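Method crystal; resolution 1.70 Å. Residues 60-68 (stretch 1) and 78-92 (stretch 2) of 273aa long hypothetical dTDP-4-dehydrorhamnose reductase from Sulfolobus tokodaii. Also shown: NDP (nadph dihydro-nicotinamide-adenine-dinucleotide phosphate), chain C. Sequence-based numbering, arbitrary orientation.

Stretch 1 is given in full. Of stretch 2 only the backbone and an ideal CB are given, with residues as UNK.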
# COMPACT_ATOMS: atom_id res chain seq x y z
N VAL A 60 16.91 -9.03 -0.45
CA VAL A 60 15.94 -7.97 -0.66
C VAL A 60 14.83 -8.07 0.42
O VAL A 60 14.38 -9.16 0.76
CB VAL A 60 15.32 -8.04 -2.09
CG1 VAL A 60 14.18 -7.04 -2.25
CG2 VAL A 60 16.42 -7.79 -3.13
N ILE A 61 14.44 -6.93 0.98
CA ILE A 61 13.31 -6.93 1.89
C ILE A 61 12.27 -5.99 1.27
O ILE A 61 12.59 -4.84 1.05
CB ILE A 61 13.70 -6.40 3.30
CG1 ILE A 61 14.73 -7.34 3.94
CG2 ILE A 61 12.46 -6.29 4.21
CD1 ILE A 61 15.50 -6.66 5.03
N ILE A 62 11.05 -6.48 1.06
CA ILE A 62 9.94 -5.60 0.67
C ILE A 62 9.00 -5.45 1.88
O ILE A 62 8.37 -6.45 2.29
CB ILE A 62 9.17 -6.15 -0.54
CG1 ILE A 62 10.08 -6.33 -1.77
CG2 ILE A 62 8.03 -5.18 -0.92
CD1 ILE A 62 9.42 -7.19 -2.88
N ASN A 63 8.97 -4.25 2.47
CA ASN A 63 8.16 -4.01 3.68
C ASN A 63 6.76 -3.55 3.31
O ASN A 63 6.54 -2.33 3.10
CB ASN A 63 8.81 -2.98 4.60
CG ASN A 63 8.02 -2.82 5.88
OD1 ASN A 63 7.52 -3.83 6.40
ND2 ASN A 63 7.84 -1.58 6.36
N ALA A 64 5.84 -4.51 3.17
CA ALA A 64 4.44 -4.20 2.87
C ALA A 64 3.55 -4.30 4.10
O ALA A 64 2.36 -3.98 4.06
CB ALA A 64 3.89 -5.09 1.74
N ALA A 65 4.14 -4.70 5.22
CA ALA A 65 3.28 -4.80 6.42
C ALA A 65 2.86 -3.44 6.99
O ALA A 65 3.65 -2.48 7.02
CB ALA A 65 4.06 -5.57 7.52
N ALA A 66 1.63 -3.35 7.50
CA ALA A 66 1.11 -2.07 8.05
C ALA A 66 -0.29 -2.28 8.63
O ALA A 66 -0.97 -3.22 8.23
CB ALA A 66 1.02 -0.99 6.98
N MET A 67 -0.67 -1.39 9.52
CA MET A 67 -2.04 -1.25 10.02
C MET A 67 -2.70 -0.24 9.09
O MET A 67 -2.43 0.97 9.17
CB MET A 67 -2.02 -0.72 11.46
CG MET A 67 -3.39 -0.51 12.05
SD MET A 67 -3.16 0.06 13.77
CE MET A 67 -4.82 0.54 14.16
N THR A 68 -3.54 -0.76 8.19
CA THR A 68 -4.12 0.05 7.12
C THR A 68 -5.57 0.50 7.31
O THR A 68 -6.14 1.15 6.44
CB THR A 68 -3.99 -0.69 5.76
OG1 THR A 68 -4.79 -1.87 5.81
CG2 THR A 68 -2.53 -1.10 5.48
N UNK A 78 -0.94 4.61 19.39
CA UNK A 78 0.22 3.83 19.84
C UNK A 78 0.47 2.57 18.99
O UNK A 78 1.60 2.32 18.59
CB UNK A 78 0.03 3.43 21.30
N UNK A 79 -0.58 1.80 18.75
CA UNK A 79 -0.48 0.60 17.93
C UNK A 79 -0.04 0.95 16.50
O UNK A 79 0.82 0.28 15.94
CB UNK A 79 -1.82 -0.14 17.91
N UNK A 80 -0.67 1.97 15.92
CA UNK A 80 -0.31 2.42 14.52
C UNK A 80 1.15 2.80 14.46
O UNK A 80 1.88 2.37 13.56
CB UNK A 80 -1.16 3.61 14.07
N UNK A 81 1.61 3.59 15.43
CA UNK A 81 3.02 3.95 15.47
C UNK A 81 4.00 2.76 15.48
O UNK A 81 4.99 2.73 14.77
CB UNK A 81 3.27 4.81 16.71
N UNK A 82 3.73 1.77 16.31
CA UNK A 82 4.65 0.69 16.45
C UNK A 82 4.84 -0.11 15.19
O UNK A 82 5.95 -0.55 14.92
CB UNK A 82 4.19 -0.23 17.58
N UNK A 83 3.76 -0.32 14.44
CA UNK A 83 3.87 -1.16 13.23
C UNK A 83 4.18 -0.28 12.02
O UNK A 83 5.01 -0.66 11.21
CB UNK A 83 2.58 -1.95 12.99
N UNK A 84 3.51 0.88 11.91
CA UNK A 84 3.66 1.70 10.69
C UNK A 84 4.92 2.51 10.67
O UNK A 84 5.42 2.89 9.58
CB UNK A 84 2.47 2.65 10.54
N UNK A 85 5.47 2.78 11.86
CA UNK A 85 6.68 3.59 11.95
C UNK A 85 7.83 2.83 12.63
O UNK A 85 8.86 2.53 12.01
CB UNK A 85 6.38 4.88 12.71
N UNK A 86 7.66 2.45 13.90
CA UNK A 86 8.83 2.00 14.65
C UNK A 86 9.42 0.68 14.09
O UNK A 86 10.62 0.53 14.10
CB UNK A 86 8.45 1.82 16.12
N UNK A 87 8.59 -0.23 13.60
CA UNK A 87 9.07 -1.51 13.05
C UNK A 87 10.05 -1.25 11.92
O UNK A 87 11.01 -2.00 11.73
CB UNK A 87 7.90 -2.37 12.55
N UNK A 88 9.78 -0.16 11.17
CA UNK A 88 10.63 0.19 10.03
C UNK A 88 12.05 0.49 10.50
O UNK A 88 13.02 0.14 9.82
CB UNK A 88 10.06 1.39 9.28
N UNK A 89 12.19 1.15 11.66
CA UNK A 89 13.51 1.44 12.19
C UNK A 89 14.30 0.12 12.37
O UNK A 89 15.52 0.02 12.06
CB UNK A 89 13.40 2.20 13.51
N UNK A 90 13.61 -0.89 12.84
CA UNK A 90 14.26 -2.15 13.12
C UNK A 90 14.51 -2.99 11.86
O UNK A 90 15.49 -3.68 11.77
CB UNK A 90 13.41 -2.95 14.12
N UNK A 91 13.62 -2.90 10.89
CA UNK A 91 13.88 -3.51 9.61
C UNK A 91 15.14 -2.91 8.95
O UNK A 91 16.00 -3.63 8.49
CB UNK A 91 12.66 -3.34 8.70
N UNK A 92 15.24 -1.60 8.97
CA UNK A 92 16.42 -0.91 8.42
C UNK A 92 17.72 -1.32 9.17
O UNK A 92 18.72 -1.64 8.54
CB UNK A 92 16.22 0.60 8.50
PA NDP C . -3.30 -5.16 4.00
O1A NDP C . -4.13 -4.54 5.05
O2A NDP C . -4.05 -6.04 3.07
O5B NDP C . -2.11 -6.00 4.61
C5B NDP C . -1.46 -5.58 5.80
C4B NDP C . -0.37 -6.59 6.04
O4B NDP C . 0.40 -6.12 7.15
C3B NDP C . -0.89 -7.99 6.33
O3B NDP C . -0.07 -8.91 5.67
C2B NDP C . -0.68 -8.08 7.85
O2B NDP C . -0.46 -9.42 8.18
C1B NDP C . 0.59 -7.26 7.99
N9A NDP C . 0.78 -6.81 9.37
C8A NDP C . 0.05 -5.88 10.05
N7A NDP C . 0.55 -5.78 11.31
C5A NDP C . 1.58 -6.64 11.42
C6A NDP C . 2.44 -6.97 12.47
N6A NDP C . 2.23 -6.44 13.71
N1A NDP C . 3.38 -7.93 12.23
C2A NDP C . 3.54 -8.57 11.01
N3A NDP C . 2.68 -8.25 9.98
C4A NDP C . 1.73 -7.32 10.20
O3 NDP C . -2.56 -3.89 3.32
PN NDP C . -2.25 -3.67 1.74
O1N NDP C . -1.71 -4.84 1.08
O2N NDP C . -3.48 -3.01 1.26
O5D NDP C . -1.15 -2.52 1.87
C5D NDP C . 0.22 -2.80 1.56
C4D NDP C . 1.10 -1.58 1.82
O4D NDP C . 0.66 -0.53 0.99
C3D NDP C . 1.06 -1.05 3.25
O3D NDP C . 2.35 -0.54 3.46
C2D NDP C . 0.06 0.08 3.19
O2D NDP C . 0.30 1.01 4.23
C1D NDP C . 0.39 0.63 1.78
N1N NDP C . -0.75 1.37 1.24
C2N NDP C . -1.99 0.78 1.28
C3N NDP C . -3.08 1.32 0.63
C7N NDP C . -4.40 0.61 0.71
O7N NDP C . -5.55 1.28 0.25
N7N NDP C . -4.46 -0.61 1.23
C4N NDP C . -2.95 2.61 -0.16
C5N NDP C . -1.57 3.21 -0.13
C6N NDP C . -0.54 2.56 0.56
P2B NDP C . -1.64 -10.35 8.88
O1X NDP C . -1.13 -11.72 8.63
O2X NDP C . -2.95 -10.06 8.23
O3X NDP C . -1.74 -10.02 10.39

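Stretch 2 is a helix running antiparallel to strand 60-63, with axes 10.8 Å apart at closest approach. The loop after the strand carries stretch 1 along the same helix.

Position 78 has nothing of stretch 1 near its CB. Almost any helix-compatible side chain would suit. It is E78.

At position 79 CB points sideways, 4.4 Å from M67 SD. A chain with a long aliphatic part could lie along the thioether, and a polar end could pass beyond it. The residue is K79, extended with all four chi angles t. Its CD lies 3.8 Å from M67 SD.

Position 80 brings its backbone close to M67, and its ideal CB is 4.1 Å from M67 SD. Little room remains on that side, so alanine, serine or glycine would fit easily. It is A80, whose CA is 3.8 Å and CB 4.0 Å from M67 SD. M67, extended with all three chi angles t, thus packs its sulfur against the helix.

Positions 81 and 82 face no part of stretch 1, the first pointing away. Both tolerate many residues. They are Y81 and K82.

At position 83 CB points toward the loop, 4.8 Å from M67 N. The NDP adenine also lies on this side. A medium or large apolar chain would suit: leucine, isoleucine, valine or methionine. I83 is found. Its CG2 packs on M67 CB at 3.7 Å, while its CG1 is 4.2 Å from A66 CA and 3.6 Å from NDP N7A.

Position 84 sits opposite A66, with CA atoms 5.3 Å apart. CB points sideways, but the N and O of M67 offer a donor and an acceptor nearby. A short side chain with both functions is favoured; asparagine suits well, while aspartate could only accept. N84 makes the pair of bonds: M67 N donates to N84 OD1 at 2.9 Å, and N84 ND2 donates to M67 O at 3.2 Å. Its amide thus pins the loop to the helix through backbone atoms.

Positions 85 and 86 are out of reach, in or at the end of the wider pi-type turn at 81-86. Stretch 1 sets no preference. They are A85 and E86.

Position 87 points toward stretch 1, but no atom of it lies within 5.5 Å of CB. Small or larger residues are conceivable. A87 makes no contact.

Position 88 has CB sideways, 4.7 Å from N63 ND2. A modest apolar or small polar chain would suit. V88 places CG2 3.6 Å from N63 ND2.

Positions 89 and 90 are out of reach and left open by stretch 1. They are R89 and H90.

Position 91 points toward the strand, at N63, with I61 CG2 to one side. A branched apolar chain such as isoleucine or leucine could cover both. I91 does: its CG2 meets I61 CG2 at 4.0 Å, and its CD1 lies 3.3 Å from N63 OD1.

Position 92 points away and is unconstrained here. It is V92.

Stretch 2 (78-92) EKAYKINAEAVRHIV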
# COMPACT_ATOMS: atom_id res chain seq x y z
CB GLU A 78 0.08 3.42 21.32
CG GLU A 78 0.09 4.57 22.29
CD GLU A 78 -1.28 5.14 22.64
OE1 GLU A 78 -2.30 4.79 21.96
OE2 GLU A 78 -1.31 5.98 23.57
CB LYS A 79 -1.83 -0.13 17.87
CG LYS A 79 -1.79 -1.41 17.07
CD LYS A 79 -3.18 -2.00 16.93
CE LYS A 79 -3.20 -3.21 16.00
NZ LYS A 79 -4.58 -3.82 15.95
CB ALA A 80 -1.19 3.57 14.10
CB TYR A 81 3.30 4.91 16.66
CG TYR A 81 4.74 5.40 16.65
CD1 TYR A 81 5.12 6.50 15.87
CD2 TYR A 81 5.73 4.76 17.42
CE1 TYR A 81 6.44 6.96 15.85
CE2 TYR A 81 7.05 5.22 17.41
CZ TYR A 81 7.38 6.31 16.60
OH TYR A 81 8.66 6.76 16.59
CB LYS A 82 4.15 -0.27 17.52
CG LYS A 82 4.43 0.27 18.90
CD LYS A 82 4.81 -0.89 19.82
CE LYS A 82 3.62 -1.37 20.65
NZ LYS A 82 3.39 -0.48 21.84
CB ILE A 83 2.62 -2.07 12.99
CG1 ILE A 83 2.80 -3.03 11.80
CG2 ILE A 83 1.33 -1.24 12.83
CD1 ILE A 83 4.07 -3.85 11.76
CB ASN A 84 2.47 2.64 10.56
CG ASN A 84 1.21 1.92 10.15
OD1 ASN A 84 1.22 0.74 9.78
ND2 ASN A 84 0.12 2.68 10.14
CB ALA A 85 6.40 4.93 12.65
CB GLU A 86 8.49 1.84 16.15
CG GLU A 86 9.74 1.86 17.03
CD GLU A 86 9.42 2.05 18.50
OE1 GLU A 86 8.22 1.96 18.86
OE2 GLU A 86 10.38 2.28 19.26
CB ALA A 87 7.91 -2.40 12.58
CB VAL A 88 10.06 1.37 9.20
CG1 VAL A 88 10.98 1.64 7.97
CG2 VAL A 88 8.66 1.06 8.73
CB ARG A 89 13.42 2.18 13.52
CG ARG A 89 14.83 2.57 13.99
CD ARG A 89 14.82 3.56 15.15
NE ARG A 89 14.77 2.90 16.44
CZ ARG A 89 15.83 2.49 17.13
NH1 ARG A 89 17.06 2.63 16.63
NH2 ARG A 89 15.65 1.90 18.30
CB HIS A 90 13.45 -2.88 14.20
CG HIS A 90 13.46 -2.16 15.50
ND1 HIS A 90 14.52 -2.27 16.38
CD2 HIS A 90 12.60 -1.28 16.06
CE1 HIS A 90 14.29 -1.51 17.44
NE2 HIS A 90 13.14 -0.89 17.27
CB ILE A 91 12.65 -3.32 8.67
CG1 ILE A 91 11.48 -4.16 9.21
CG2 ILE A 91 13.02 -3.73 7.25
CD1 ILE A 91 10.16 -3.89 8.42
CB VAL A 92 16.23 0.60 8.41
CG1 VAL A 92 17.54 1.31 8.09
CG2 VAL A 92 15.14 0.94 7.37
O HOH W 1 5.63 -1.05 8.37
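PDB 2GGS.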